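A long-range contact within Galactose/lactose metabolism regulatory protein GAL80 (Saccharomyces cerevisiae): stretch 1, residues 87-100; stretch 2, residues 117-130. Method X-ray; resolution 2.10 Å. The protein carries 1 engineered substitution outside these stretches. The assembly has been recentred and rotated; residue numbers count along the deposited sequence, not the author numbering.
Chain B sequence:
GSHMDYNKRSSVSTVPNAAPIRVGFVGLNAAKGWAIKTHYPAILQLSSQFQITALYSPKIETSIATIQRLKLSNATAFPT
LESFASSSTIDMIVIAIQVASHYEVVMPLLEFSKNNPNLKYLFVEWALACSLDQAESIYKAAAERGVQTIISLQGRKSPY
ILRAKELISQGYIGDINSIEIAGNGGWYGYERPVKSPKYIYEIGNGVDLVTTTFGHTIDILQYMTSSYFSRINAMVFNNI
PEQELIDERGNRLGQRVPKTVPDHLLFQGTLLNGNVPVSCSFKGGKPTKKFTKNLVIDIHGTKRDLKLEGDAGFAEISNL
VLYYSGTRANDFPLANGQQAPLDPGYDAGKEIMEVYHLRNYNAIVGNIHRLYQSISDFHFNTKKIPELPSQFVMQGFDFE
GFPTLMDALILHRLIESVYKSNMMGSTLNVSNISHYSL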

# COMPACT_ATOMS: atom_id res chain seq x y z
N SER B 87 -45.74 20.62 0.87
CA SER B 87 -45.88 21.54 1.99
C SER B 87 -44.95 22.74 1.86
O SER B 87 -43.85 22.63 1.33
N SER B 88 -45.41 23.89 2.34
CA SER B 88 -44.61 25.10 2.31
C SER B 88 -44.09 25.44 3.70
O SER B 88 -43.45 26.47 3.90
N THR B 89 -44.35 24.55 4.66
CA THR B 89 -43.85 24.72 6.01
C THR B 89 -42.41 24.23 6.12
O THR B 89 -41.83 24.24 7.20
N ILE B 90 -41.85 23.82 4.98
CA ILE B 90 -40.53 23.20 4.95
C ILE B 90 -39.48 24.02 4.20
O ILE B 90 -39.70 24.43 3.06
N ASP B 91 -38.34 24.23 4.84
CA ASP B 91 -37.24 24.98 4.23
C ASP B 91 -36.09 24.06 3.82
O ASP B 91 -35.46 24.26 2.77
N MET B 92 -35.81 23.07 4.65
CA MET B 92 -34.76 22.11 4.35
C MET B 92 -35.28 20.68 4.46
O MET B 92 -35.83 20.29 5.50
N ILE B 93 -35.11 19.91 3.40
CA ILE B 93 -35.50 18.50 3.43
C ILE B 93 -34.27 17.63 3.68
O ILE B 93 -33.23 17.81 3.04
N VAL B 94 -34.39 16.71 4.63
CA VAL B 94 -33.32 15.77 4.93
C VAL B 94 -33.78 14.36 4.60
O VAL B 94 -34.83 13.92 5.06
N ILE B 95 -33.00 13.66 3.79
CA ILE B 95 -33.29 12.26 3.48
C ILE B 95 -32.29 11.37 4.20
O ILE B 95 -31.10 11.36 3.87
N ALA B 96 -32.77 10.63 5.21
CA ALA B 96 -31.90 9.72 5.96
C ALA B 96 -32.47 8.31 5.94
O ALA B 96 -32.79 7.73 6.99
N ILE B 97 -32.60 7.77 4.74
CA ILE B 97 -33.10 6.42 4.53
C ILE B 97 -32.01 5.62 3.83
O ILE B 97 -31.00 6.19 3.43
N GLN B 98 -32.21 4.32 3.67
CA GLN B 98 -31.21 3.48 3.04
C GLN B 98 -30.91 3.95 1.62
O GLN B 98 -31.82 4.36 0.89
N VAL B 99 -29.64 3.90 1.23
CA VAL B 99 -29.23 4.36 -0.09
C VAL B 99 -30.09 3.73 -1.19
O VAL B 99 -30.48 4.41 -2.14
N ALA B 100 -30.41 2.45 -1.06
CA ALA B 100 -31.21 1.77 -2.08
C ALA B 100 -32.57 2.42 -2.34
O ALA B 100 -33.19 2.16 -3.37
N PRO B 117 -42.53 26.93 -2.44
CA PRO B 117 -41.75 28.13 -2.78
C PRO B 117 -40.66 28.43 -1.75
O PRO B 117 -39.74 29.20 -2.03
N ASN B 118 -40.77 27.82 -0.58
CA ASN B 118 -39.84 28.09 0.51
C ASN B 118 -38.64 27.14 0.56
O ASN B 118 -37.64 27.42 1.22
N LEU B 119 -38.73 26.01 -0.15
CA LEU B 119 -37.65 25.04 -0.13
C LEU B 119 -36.34 25.66 -0.58
O LEU B 119 -36.24 26.22 -1.68
N LYS B 120 -35.33 25.57 0.28
CA LYS B 120 -34.02 26.15 -0.01
C LYS B 120 -32.92 25.10 0.01
O LYS B 120 -31.88 25.27 -0.62
N TYR B 121 -33.15 24.02 0.74
CA TYR B 121 -32.10 23.05 0.98
C TYR B 121 -32.53 21.60 0.83
O TYR B 121 -33.61 21.21 1.28
N LEU B 122 -31.66 20.81 0.22
CA LEU B 122 -31.83 19.36 0.19
C LEU B 122 -30.60 18.68 0.75
O LEU B 122 -29.49 18.84 0.24
N PHE B 123 -30.80 17.90 1.81
CA PHE B 123 -29.70 17.27 2.53
C PHE B 123 -29.83 15.76 2.35
O PHE B 123 -30.83 15.17 2.76
N VAL B 124 -28.82 15.14 1.74
CA VAL B 124 -28.83 13.69 1.51
C VAL B 124 -27.60 13.04 2.10
O VAL B 124 -26.52 13.63 2.08
N GLU B 125 -27.75 11.83 2.62
CA GLU B 125 -26.60 11.10 3.14
C GLU B 125 -25.80 10.42 2.04
O GLU B 125 -26.33 10.12 0.98
N TRP B 126 -24.51 10.22 2.30
CA TRP B 126 -23.67 9.42 1.42
C TRP B 126 -23.95 7.95 1.74
O TRP B 126 -24.07 7.60 2.90
N ALA B 127 -24.08 7.10 0.73
CA ALA B 127 -23.89 7.45 -0.67
C ALA B 127 -25.14 8.06 -1.29
O ALA B 127 -26.26 7.79 -0.86
N LEU B 128 -24.94 8.89 -2.31
CA LEU B 128 -26.05 9.58 -2.95
C LEU B 128 -27.00 8.57 -3.59
O LEU B 128 -28.22 8.67 -3.43
N ALA B 129 -26.45 7.59 -4.30
CA ALA B 129 -27.27 6.59 -4.97
C ALA B 129 -26.54 5.26 -5.12
O ALA B 129 -25.42 5.10 -4.63
N CYS B 130 -27.18 4.31 -5.79
CA CYS B 130 -26.62 2.97 -5.98
C CYS B 130 -25.74 2.83 -7.21
O CYS B 130 -25.08 1.81 -7.39

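Two neighbouring parallel strands, 92-95 and one that begins at Tyr121, make this contact, zipped by backbone hydrogen bonds and packed by apolar side chains on both faces of the sheet. The ladder runs through alternate residues of the first strand: Ile93 N donates to Tyr121 O (2.9 Å), Phe123 N to Ile93 O (2.7 Å) and Ile95 N to Phe123 O (2.8 Å). Parallel register sets paired side chains next to each other on the same face.

One face carries Met92, Val94, Tyr121 and Phe123. Met92, extended through chi1 and chi2 (t, t) and turned at chi3 (m), brings CE to 3.3 Å from Tyr121 CB; Val94 (t) sets CG2 4.0 Å from Phe123 CB. The other face holds Ile93, Ile95, Leu122 and Val124. The end of Leu122 (t, p) comes nearer the first strand, its CD1 3.5 Å from Ile95 CD1 and 3.9 Å from Ile93 CG2. Leu119 repeats the trick before the strand: CA-to-CB points away, yet the t, p rotamer returns CD1 to 3.7 Å from Ile93 CG1.

Beyond the strands, Val99 (t) points toward stretch 2, with CG2 3.5 Å from Ala127 O and CG1 4.2 Å from Cys130 SG. Polar side chains contribute no hydrogen bond across the contact; the carboxylates of Asp91 and Glu125 are satisfied elsewhere in the structure.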

# COMPACT_ATOMS: atom_id res chain seq x y z
CB SER B 87 -45.62 20.82 3.32
OG SER B 87 -45.72 21.72 4.41
CB SER B 88 -45.43 26.27 1.76
OG SER B 88 -46.71 26.31 2.35
CB THR B 89 -44.71 23.95 7.03
OG1 THR B 89 -44.69 22.56 6.72
CG2 THR B 89 -46.15 24.46 7.01
CB ILE B 90 -40.58 21.81 4.29
CG1 ILE B 90 -41.62 20.92 4.97
CG2 ILE B 90 -39.21 21.15 4.34
CD1 ILE B 90 -41.88 19.62 4.23
CB ASP B 91 -36.71 26.04 5.20
CG ASP B 91 -37.81 26.94 5.71
OD1 ASP B 91 -38.76 27.22 4.95
OD2 ASP B 91 -37.71 27.38 6.88
CB MET B 92 -33.57 22.29 5.29
CG MET B 92 -32.54 21.16 5.17
SD MET B 92 -31.07 21.36 6.21
CE MET B 92 -30.26 22.71 5.38
CB ILE B 93 -36.20 18.07 2.12
CG1 ILE B 93 -37.60 18.71 2.05
CG2 ILE B 93 -36.32 16.56 2.05
CD1 ILE B 93 -38.30 18.52 0.72
CB VAL B 94 -32.93 15.82 6.42
CG1 VAL B 94 -31.72 14.93 6.67
CG2 VAL B 94 -32.62 17.25 6.83
CB ILE B 95 -33.23 11.98 1.97
CG1 ILE B 95 -34.52 12.43 1.29
CG2 ILE B 95 -33.06 10.50 1.72
CD1 ILE B 95 -34.61 13.91 1.08
CB ALA B 96 -31.70 10.22 7.38
CB ILE B 97 -34.34 6.42 3.64
CG1 ILE B 97 -34.04 7.15 2.33
CG2 ILE B 97 -35.52 7.08 4.35
CD1 ILE B 97 -35.18 7.13 1.34
CB GLN B 98 -31.67 2.02 3.02
CG GLN B 98 -32.98 1.82 2.29
CD GLN B 98 -33.31 0.35 2.11
OE1 GLN B 98 -34.21 -0.00 1.35
NE2 GLN B 98 -32.57 -0.51 2.81
CB VAL B 99 -27.74 4.08 -0.34
CG1 VAL B 99 -27.32 4.54 -1.73
CG2 VAL B 99 -26.88 4.76 0.73
CB ALA B 100 -31.38 0.29 -1.73
CB PRO B 117 -42.81 29.25 -2.75
CG PRO B 117 -44.12 28.54 -2.91
CD PRO B 117 -43.95 27.24 -2.21
CB ASN B 118 -40.58 28.08 1.85
CG ASN B 118 -41.78 29.01 1.85
OD1 ASN B 118 -42.86 28.64 2.31
ND2 ASN B 118 -41.60 30.21 1.32
CB LEU B 119 -37.97 23.82 -1.00
CG LEU B 119 -36.99 22.66 -0.80
CD1 LEU B 119 -37.14 22.04 0.58
CD2 LEU B 119 -37.15 21.60 -1.88
CB LYS B 120 -33.70 27.24 1.01
CG LYS B 120 -34.70 28.38 1.07
CD LYS B 120 -34.68 29.20 -0.21
CE LYS B 120 -35.71 30.33 -0.16
NZ LYS B 120 -37.11 29.82 -0.19
CB TYR B 121 -31.51 23.25 2.37
CG TYR B 121 -30.95 24.63 2.61
CD1 TYR B 121 -31.64 25.55 3.38
CD2 TYR B 121 -29.74 25.01 2.06
CE1 TYR B 121 -31.13 26.82 3.61
CE2 TYR B 121 -29.22 26.27 2.27
CZ TYR B 121 -29.92 27.17 3.04
OH TYR B 121 -29.40 28.43 3.26
CB LEU B 122 -32.11 18.86 -1.23
CG LEU B 122 -32.19 17.34 -1.33
CD1 LEU B 122 -33.37 16.80 -0.51
CD2 LEU B 122 -32.30 16.90 -2.79
CB PHE B 123 -29.82 17.64 4.01
CG PHE B 123 -28.63 17.25 4.85
CD1 PHE B 123 -28.52 17.71 6.15
CD2 PHE B 123 -27.64 16.43 4.35
CE1 PHE B 123 -27.44 17.36 6.94
CE2 PHE B 123 -26.55 16.08 5.13
CZ PHE B 123 -26.45 16.54 6.43
CB VAL B 124 -28.94 13.33 -0.00
CG1 VAL B 124 -29.03 11.82 -0.21
CG2 VAL B 124 -30.15 14.03 -0.63
CB GLU B 125 -27.04 10.09 4.18
CG GLU B 125 -27.46 10.74 5.47
CD GLU B 125 -27.65 9.75 6.58
OE1 GLU B 125 -28.34 8.73 6.34
OE2 GLU B 125 -27.11 9.98 7.69
CB TRP B 126 -22.19 9.74 1.65
CG TRP B 126 -21.28 8.90 0.80
CD1 TRP B 126 -20.59 7.80 1.20
CD2 TRP B 126 -21.01 9.07 -0.59
NE1 TRP B 126 -19.90 7.27 0.14
CE2 TRP B 126 -20.14 8.03 -0.97
CE3 TRP B 126 -21.42 9.99 -1.56
CZ2 TRP B 126 -19.66 7.89 -2.28
CZ3 TRP B 126 -20.94 9.86 -2.85
CH2 TRP B 126 -20.08 8.81 -3.20
CB ALA B 127 -23.46 6.21 -1.47
CB LEU B 128 -25.54 10.58 -3.99
CG LEU B 128 -26.66 11.34 -4.73
CD1 LEU B 128 -27.64 11.98 -3.74
CD2 LEU B 128 -26.07 12.39 -5.67
CB ALA B 129 -27.73 7.10 -6.32
CB CYS B 130 -27.76 1.95 -6.09
SG CYS B 130 -28.71 1.83 -4.58